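Local structure of proteasome assembly chaperone family protein (Pyrococcus furiosus, 3VR0) at residues 217-229 against 241-255. The protein acts as an archaeal proteasome activator and is a homologue of proteasome assembly factors. Sequence-based numbering, arbitrary orientation.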
ATOM      1  N   TYR C 217       1.714   6.958 -26.342  1.00 54.66           N
ATOM      2  CA  TYR C 217       3.051   6.475 -26.017  1.00 55.41           C
ATOM      3  C   TYR C 217       4.095   7.348 -26.660  1.00 54.39           C
ATOM      4  O   TYR C 217       5.288   7.062 -26.601  1.00 55.09           O
ATOM      5  CB  TYR C 217       3.247   4.996 -26.422  1.00 56.96           C
ATOM      6  CG  TYR C 217       2.435   4.532 -27.612  1.00 59.60           C
ATOM      7  CD1 TYR C 217       2.893   4.724 -28.929  1.00 62.25           C
ATOM      8  CD2 TYR C 217       1.205   3.891 -27.418  1.00 63.41           C
ATOM      9  CE1 TYR C 217       2.123   4.290 -30.038  1.00 65.14           C
ATOM     10  CE2 TYR C 217       0.434   3.449 -28.504  1.00 66.47           C
ATOM     11  CZ  TYR C 217       0.893   3.655 -29.810  1.00 67.24           C
ATOM     12  OH  TYR C 217       0.105   3.207 -30.858  1.00 69.95           O
ATOM     13  N   ILE C 218       3.631   8.418 -27.284  1.00 53.18           N
ATOM     14  CA  ILE C 218       4.518   9.403 -27.876  1.00 51.75           C
ATOM     15  C   ILE C 218       4.366  10.745 -27.166  1.00 49.97           C
ATOM     16  O   ILE C 218       3.265  11.098 -26.754  1.00 48.88           O
ATOM     17  CB  ILE C 218       4.167   9.611 -29.372  1.00 52.47           C
ATOM     18  CG1 ILE C 218       2.647   9.844 -29.544  1.00 53.26           C
ATOM     19  CG2 ILE C 218       4.627   8.416 -30.183  1.00 52.77           C
ATOM     20  CD1 ILE C 218       2.257  10.852 -30.670  1.00 55.05           C
ATOM     21  N   VAL C 219       5.460  11.486 -27.027  1.00 48.15           N
ATOM     22  CA  VAL C 219       5.366  12.904 -26.714  1.00 47.25           C
ATOM     23  C   VAL C 219       4.577  13.610 -27.829  1.00 45.93           C
ATOM     24  O   VAL C 219       5.060  13.763 -28.932  1.00 46.98           O
ATOM     25  CB  VAL C 219       6.723  13.524 -26.559  1.00 47.17           C
ATOM     26  CG1 VAL C 219       6.589  14.935 -26.059  1.00 48.76           C
ATOM     27  CG2 VAL C 219       7.542  12.715 -25.571  1.00 49.30           C
ATOM     28  N   ASP C 220       3.352  14.012 -27.519  1.00 43.77           N
ATOM     29  CA  ASP C 220       2.395  14.480 -28.512  1.00 42.56           C
ATOM     30  C   ASP C 220       2.250  16.022 -28.593  1.00 41.03           C
ATOM     31  O   ASP C 220       1.256  16.596 -28.151  1.00 40.43           O
ATOM     32  CB  ASP C 220       1.050  13.814 -28.238  1.00 41.77           C
ATOM     33  CG  ASP C 220       0.136  13.833 -29.430  1.00 43.54           C
ATOM     34  OD1 ASP C 220       0.428  14.539 -30.426  1.00 44.96           O
ATOM     35  OD2 ASP C 220      -0.904  13.149 -29.363  1.00 45.38           O
ATOM     36  N   ALA C 221       3.248  16.668 -29.174  1.00 40.33           N
ATOM     37  CA  ALA C 221       3.268  18.133 -29.311  1.00 40.27           C
ATOM     38  C   ALA C 221       2.066  18.682 -30.023  1.00 40.62           C
ATOM     39  O   ALA C 221       1.604  19.770 -29.670  1.00 40.98           O
ATOM     40  CB  ALA C 221       4.530  18.603 -29.982  1.00 39.34           C
ATOM     41  N   LYS C 222       1.531  17.930 -31.000  1.00 40.62           N
ATOM     42  CA  LYS C 222       0.401  18.407 -31.830  1.00 40.10           C
ATOM     43  C   LYS C 222      -0.942  18.366 -31.102  1.00 38.62           C
ATOM     44  O   LYS C 222      -1.800  19.237 -31.302  1.00 37.63           O
ATOM     45  CB  LYS C 222       0.346  17.623 -33.175  1.00 41.58           C
ATOM     46  CG  LYS C 222      -0.900  17.843 -34.073  1.00 44.77           C
ATOM     47  CD  LYS C 222      -0.567  17.457 -35.555  1.00 50.87           C
ATOM     48  CE  LYS C 222      -1.774  16.869 -36.321  1.00 54.41           C
ATOM     49  NZ  LYS C 222      -2.819  17.900 -36.682  1.00 57.62           N
ATOM     50  N   ALA C 223      -1.156  17.336 -30.275  1.00 37.33           N
ATOM     51  CA  ALA C 223      -2.368  17.346 -29.484  1.00 35.81           C
ATOM     52  C   ALA C 223      -2.244  18.440 -28.393  1.00 33.93           C
ATOM     53  O   ALA C 223      -3.217  19.098 -28.057  1.00 33.38           O
ATOM     54  CB  ALA C 223      -2.725  15.937 -28.910  1.00 35.22           C
ATOM     55  N   ALA C 224      -1.039  18.630 -27.880  1.00 34.20           N
ATOM     56  CA  ALA C 224      -0.753  19.703 -26.903  1.00 34.90           C
ATOM     57  C   ALA C 224      -1.174  21.064 -27.501  1.00 35.17           C
ATOM     58  O   ALA C 224      -1.901  21.857 -26.858  1.00 34.96           O
ATOM     59  CB  ALA C 224       0.707  19.706 -26.537  1.00 33.58           C
ATOM     60  N   LYS C 225      -0.771  21.295 -28.753  1.00 35.26           N
ATOM     61  CA  LYS C 225      -1.186  22.493 -29.488  1.00 35.92           C
ATOM     62  C   LYS C 225      -2.700  22.665 -29.476  1.00 35.01           C
ATOM     63  O   LYS C 225      -3.227  23.745 -29.141  1.00 34.59           O
ATOM     64  CB  LYS C 225      -0.625  22.487 -30.931  1.00 36.96           C
ATOM     65  CG  LYS C 225      -1.110  23.711 -31.743  1.00 40.28           C
ATOM     66  CD  LYS C 225      -0.259  23.969 -32.973  1.00 43.23           C
ATOM     67  CE  LYS C 225      -0.950  24.965 -33.884  1.00 44.76           C
ATOM     68  NZ  LYS C 225      -0.448  24.786 -35.285  1.00 48.88           N
ATOM     69  N   ALA C 226      -3.413  21.589 -29.798  1.00 33.73           N
ATOM     70  CA  ALA C 226      -4.859  21.675 -29.884  1.00 32.79           C
ATOM     71  C   ALA C 226      -5.504  21.986 -28.544  1.00 32.61           C
ATOM     72  O   ALA C 226      -6.449  22.782 -28.460  1.00 32.19           O
ATOM     73  CB  ALA C 226      -5.417  20.397 -30.440  1.00 33.00           C
ATOM     74  N   VAL C 227      -5.021  21.335 -27.486  1.00 32.37           N
ATOM     75  CA  VAL C 227      -5.581  21.580 -26.142  1.00 31.09           C
ATOM     76  C   VAL C 227      -5.308  23.039 -25.739  1.00 30.23           C
ATOM     77  O   VAL C 227      -6.182  23.732 -25.239  1.00 29.97           O
ATOM     78  CB  VAL C 227      -4.969  20.590 -25.100  1.00 30.79           C
ATOM     79  CG1 VAL C 227      -5.278  21.036 -23.675  1.00 29.33           C
ATOM     80  CG2 VAL C 227      -5.505  19.146 -25.356  1.00 31.03           C
ATOM     81  N   LEU C 228      -4.088  23.478 -25.977  1.00 30.47           N
ATOM     82  CA  LEU C 228      -3.647  24.804 -25.564  1.00 32.10           C
ATOM     83  C   LEU C 228      -4.309  25.931 -26.384  1.00 33.15           C
ATOM     84  O   LEU C 228      -4.481  27.051 -25.859  1.00 33.27           O
ATOM     85  CB  LEU C 228      -2.128  24.919 -25.663  1.00 31.24           C
ATOM     86  CG  LEU C 228      -1.665  26.245 -25.064  1.00 33.06           C
ATOM     87  CD1 LEU C 228      -2.120  26.348 -23.567  1.00 31.22           C
ATOM     88  CD2 LEU C 228      -0.195  26.367 -25.223  1.00 31.45           C
ATOM     89  N   SER C 229      -4.665  25.634 -27.653  1.00 32.94           N
ATOM     90  CA  SER C 229      -5.501  26.534 -28.469  1.00 32.56           C
ATOM     91  C   SER C 229      -6.891  26.681 -27.862  1.00 32.02           C
ATOM     92  O   SER C 229      -7.489  27.784 -27.831  1.00 30.39           O
ATOM     93  CB  SER C 229      -5.614  26.017 -29.925  1.00 33.16           C
ATOM     94  OG  SER C 229      -4.320  25.911 -30.503  1.00 32.74           O
ATOM     95  N   MET C 241       2.205  29.437 -31.291  1.00 46.11           N
ATOM     96  CA  MET C 241       2.321  27.957 -31.242  1.00 46.77           C
ATOM     97  C   MET C 241       3.491  27.332 -32.033  1.00 47.63           C
ATOM     98  O   MET C 241       3.609  26.101 -32.113  1.00 47.45           O
ATOM     99  CB  MET C 241       0.997  27.315 -31.685  1.00 45.84           C
ATOM    100  CG  MET C 241      -0.207  27.773 -30.871  1.00 44.40           C
ATOM    101  SD  MET C 241      -0.085  27.217 -29.123  1.00 42.27           S
ATOM    102  CE  MET C 241      -1.673  27.779 -28.572  1.00 36.30           C
ATOM    103  N   THR C 242       4.364  28.177 -32.578  1.00 48.30           N
ATOM    104  CA  THR C 242       5.463  27.733 -33.448  1.00 49.21           C
ATOM    105  C   THR C 242       6.258  26.576 -32.870  1.00 49.59           C
ATOM    106  O   THR C 242       6.397  25.533 -33.519  1.00 50.25           O
ATOM    107  CB  THR C 242       6.443  28.894 -33.793  1.00 49.28           C
ATOM    108  OG1 THR C 242       5.750  29.904 -34.541  1.00 49.62           O
ATOM    109  CG2 THR C 242       7.635  28.384 -34.610  1.00 49.59           C
ATOM    110  N   ALA C 243       6.780  26.747 -31.661  1.00 49.74           N
ATOM    111  CA  ALA C 243       7.693  25.760 -31.103  1.00 49.57           C
ATOM    112  C   ALA C 243       7.033  24.376 -30.972  1.00 49.76           C
ATOM    113  O   ALA C 243       7.722  23.349 -31.038  1.00 50.15           O
ATOM    114  CB  ALA C 243       8.253  26.232 -29.789  1.00 49.88           C
ATOM    115  N   LEU C 244       5.709  24.349 -30.819  1.00 49.14           N
ATOM    116  CA  LEU C 244       4.986  23.087 -30.709  1.00 48.79           C
ATOM    117  C   LEU C 244       4.868  22.434 -32.087  1.00 49.95           C
ATOM    118  O   LEU C 244       5.238  21.268 -32.233  1.00 49.74           O
ATOM    119  CB  LEU C 244       3.615  23.257 -30.026  1.00 48.05           C
ATOM    120  CG  LEU C 244       3.518  23.468 -28.492  1.00 45.40           C
ATOM    121  CD1 LEU C 244       2.098  23.771 -28.055  1.00 37.96           C
ATOM    122  CD2 LEU C 244       4.076  22.304 -27.693  1.00 39.04           C
ATOM    123  N   ASP C 245       4.394  23.195 -33.086  1.00 51.21           N
ATOM    124  CA  ASP C 245       4.449  22.811 -34.527  1.00 52.46           C
ATOM    125  C   ASP C 245       5.749  22.139 -34.896  1.00 52.99           C
ATOM    126  O   ASP C 245       5.745  21.070 -35.484  1.00 52.96           O
ATOM    127  CB  ASP C 245       4.328  24.022 -35.464  1.00 52.53           C
ATOM    128  CG  ASP C 245       3.005  24.746 -35.348  1.00 53.78           C
ATOM    129  OD1 ASP C 245       1.937  24.093 -35.169  1.00 53.32           O
ATOM    130  OD2 ASP C 245       3.051  26.000 -35.446  1.00 55.25           O
ATOM    131  N   GLU C 246       6.853  22.791 -34.550  1.00 54.42           N
ATOM    132  CA  GLU C 246       8.180  22.289 -34.843  1.00 56.57           C
ATOM    133  C   GLU C 246       8.512  20.984 -34.137  1.00 57.28           C
ATOM    134  O   GLU C 246       9.248  20.155 -34.679  1.00 57.09           O
ATOM    135  CB  GLU C 246       9.227  23.337 -34.503  1.00 57.01           C
ATOM    136  CG  GLU C 246       9.320  24.449 -35.548  1.00 61.50           C
ATOM    137  CD  GLU C 246      10.310  25.530 -35.153  1.00 66.49           C
ATOM    138  OE1 GLU C 246      10.488  26.504 -35.927  1.00 68.49           O
ATOM    139  OE2 GLU C 246      10.918  25.395 -34.067  1.00 68.11           O
ATOM    140  N   ARG C 247       7.979  20.794 -32.933  1.00 58.17           N
ATOM    141  CA  ARG C 247       8.199  19.527 -32.232  1.00 59.28           C
ATOM    142  C   ARG C 247       7.316  18.426 -32.828  1.00 59.49           C
ATOM    143  O   ARG C 247       7.754  17.292 -32.954  1.00 59.37           O
ATOM    144  CB  ARG C 247       7.960  19.669 -30.725  1.00 59.70           C
ATOM    145  CG  ARG C 247       8.419  18.477 -29.892  1.00 61.70           C
ATOM    146  CD  ARG C 247       8.277  18.791 -28.420  1.00 65.60           C
ATOM    147  NE  ARG C 247       8.886  17.774 -27.555  1.00 69.28           N
ATOM    148  CZ  ARG C 247       9.415  18.038 -26.358  1.00 69.80           C
ATOM    149  NH1 ARG C 247       9.426  19.283 -25.892  1.00 69.51           N
ATOM    150  NH2 ARG C 247       9.949  17.061 -25.633  1.00 69.85           N
ATOM    151  N   ALA C 248       6.083  18.756 -33.204  1.00 59.85           N
ATOM    152  CA  ALA C 248       5.219  17.769 -33.837  1.00 61.41           C
ATOM    153  C   ALA C 248       5.816  17.287 -35.165  1.00 62.75           C
ATOM    154  O   ALA C 248       5.818  16.088 -35.443  1.00 62.74           O
ATOM    155  CB  ALA C 248       3.817  18.315 -34.041  1.00 60.72           C
ATOM    156  N   LYS C 249       6.330  18.228 -35.963  1.00 64.70           N
ATOM    157  CA  LYS C 249       7.001  17.908 -37.221  1.00 66.47           C
ATOM    158  C   LYS C 249       8.214  17.018 -36.988  1.00 67.27           C
ATOM    159  O   LYS C 249       8.321  15.971 -37.615  1.00 67.33           O
ATOM    160  CB  LYS C 249       7.340  19.174 -38.027  1.00 66.52           C
ATOM    161  CG  LYS C 249       6.292  19.549 -39.120  1.00 68.72           C
ATOM    162  CD  LYS C 249       4.829  19.197 -38.721  1.00 71.10           C
ATOM    163  CE  LYS C 249       3.768  19.750 -39.692  1.00 72.16           C
ATOM    164  NZ  LYS C 249       3.578  18.941 -40.944  1.00 71.30           N
ATOM    165  N   GLU C 250       9.089  17.391 -36.059  1.00 68.71           N
ATOM    166  CA  GLU C 250      10.256  16.551 -35.761  1.00 70.74           C
ATOM    167  C   GLU C 250       9.880  15.121 -35.319  1.00 71.66           C
ATOM    168  O   GLU C 250      10.491  14.154 -35.781  1.00 71.75           O
ATOM    169  CB  GLU C 250      11.237  17.230 -34.776  1.00 70.92           C
ATOM    170  CG  GLU C 250      12.372  16.311 -34.240  1.00 73.08           C
ATOM    171  CD  GLU C 250      13.734  17.015 -34.063  1.00 76.70           C
ATOM    172  OE1 GLU C 250      14.389  17.339 -35.088  1.00 77.35           O
ATOM    173  OE2 GLU C 250      14.167  17.217 -32.900  1.00 77.26           O
ATOM    174  N   THR C 251       8.870  14.981 -34.461  1.00 72.78           N
ATOM    175  CA  THR C 251       8.473  13.644 -33.984  1.00 73.99           C
ATOM    176  C   THR C 251       7.739  12.829 -35.064  1.00 75.09           C
ATOM    177  O   THR C 251       7.839  11.601 -35.089  1.00 74.89           O
ATOM    178  CB  THR C 251       7.629  13.683 -32.673  1.00 73.81           C
ATOM    179  OG1 THR C 251       6.372  14.315 -32.930  1.00 73.98           O
ATOM    180  CG2 THR C 251       8.361  14.412 -31.543  1.00 72.60           C
ATOM    181  N   GLU C 252       7.009  13.516 -35.944  1.00 76.51           N
ATOM    182  CA  GLU C 252       6.385  12.877 -37.108  1.00 78.17           C
ATOM    183  C   GLU C 252       7.427  12.208 -38.007  1.00 79.08           C
ATOM    184  O   GLU C 252       7.249  11.057 -38.412  1.00 79.12           O
ATOM    185  CB  GLU C 252       5.576  13.887 -37.923  1.00 78.21           C
ATOM    186  CG  GLU C 252       4.156  14.130 -37.407  1.00 79.89           C
ATOM    187  CD  GLU C 252       3.454  15.309 -38.104  1.00 81.36           C
ATOM    188  OE1 GLU C 252       3.794  15.620 -39.278  1.00 80.73           O
ATOM    189  OE2 GLU C 252       2.558  15.921 -37.466  1.00 81.15           O
ATOM    190  N   GLU C 253       8.505  12.932 -38.306  1.00 80.13           N
ATOM    191  CA  GLU C 253       9.598  12.409 -39.123  1.00 81.76           C
ATOM    192  C   GLU C 253      10.223  11.163 -38.506  1.00 82.56           C
ATOM    193  O   GLU C 253      10.372  10.126 -39.164  1.00 82.81           O
ATOM    194  CB  GLU C 253      10.688  13.469 -39.314  1.00 81.91           C
ATOM    195  CG  GLU C 253      10.497  14.368 -40.535  1.00 83.36           C
ATOM    196  CD  GLU C 253      11.755  15.163 -40.881  1.00 84.51           C
ATOM    197  OE1 GLU C 253      12.230  15.948 -40.026  1.00 84.51           O
ATOM    198  OE2 GLU C 253      12.265  14.999 -42.013  1.00 84.46           O
ATOM    199  N   ILE C 254      10.581  11.283 -37.235  1.00 83.43           N
ATOM    200  CA  ILE C 254      11.261  10.231 -36.504  1.00 84.24           C
ATOM    201  C   ILE C 254      10.389   8.983 -36.296  1.00 84.90           C
ATOM    202  O   ILE C 254      10.910   7.874 -36.266  1.00 84.99           O
ATOM    203  CB  ILE C 254      11.852  10.805 -35.199  1.00 84.08           C
ATOM    204  CG1 ILE C 254      13.301  11.232 -35.461  1.00 84.28           C
ATOM    205  CG2 ILE C 254      11.760   9.807 -34.055  1.00 84.26           C
ATOM    206  CD1 ILE C 254      13.729  12.496 -34.751  1.00 84.27           C
ATOM    207  N   LEU C 255       9.072   9.165 -36.193  1.00 85.80           N
ATOM    208  CA  LEU C 255       8.140   8.043 -36.044  1.00 86.90           C
ATOM    209  C   LEU C 255       8.087   7.121 -37.261  1.00 87.92           C
ATOM    210  O   LEU C 255       8.072   5.893 -37.123  1.00 87.75           O
ATOM    211  CB  LEU C 255       6.723   8.541 -35.770  1.00 86.73           C
ATOM    212  CG  LEU C 255       6.232   8.794 -34.349  1.00 86.78           C
ATOM    213  CD1 LEU C 255       4.709   8.942 -34.390  1.00 86.94           C
ATOM    214  CD2 LEU C 255       6.647   7.682 -33.385  1.00 86.58           C
TER
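Lys225 stretches from helix 221-229 across the start of helix 242-255 to Asp245, forming a salt bridge in which NZ lies 2.5 Å from Asp245 OD1, an unusually short separation whose exact length is doubtful. Its CG lies anti to the backbone N (chi1 177°) and the chain beyond stays extended, laying CD and CE over Met241 CB before the ammonium meets the carboxylate through one oxygen. With the long chain cut back to an alanine here, Asp245 would probably lose this charged mate and Met241 CB the methylenes that cover it. Met241 bends at chi2 (-66°), which turns its thioether toward the other helix: CE comes to 3.8 Å from Leu228 CG and also touches Ser229 OG, whose hydroxyl donates to Lys225 O. Leu244 lies against the backbone of helix 221-229, its CD1 3.8 Å from Lys225 CA and its CD2 near the methyls of Ala221 and Ala224. Further along, small residues let the backbones close in. Ala221 CB sits 3.6 Å from Leu244 O and against Ala248 N, while Arg247 CB covers it from one flank; Ala248 CB in turn presses on Lys222 CB at 3.6 Å. The Lys222 ammonium is drawn off to Glu152. Arg247, extended from CG to NE, carries its guanidinium obliquely past Val219 CG1 and also packs on Leu48 of helix 45-57. Ahead of helix 221-229, Ile218 CG2 meets Leu255 CD2 at 3.9 Å, the two side chains crossing at about a right angle. The segments' axes approach to 8.3 Å at 152°, an antiparallel helical hairpin, with alanines at its closest approach, that joins the helix after strand 206-214 of the PAC2-family sheet to the C-terminal helix, part of a predicted coiled coil.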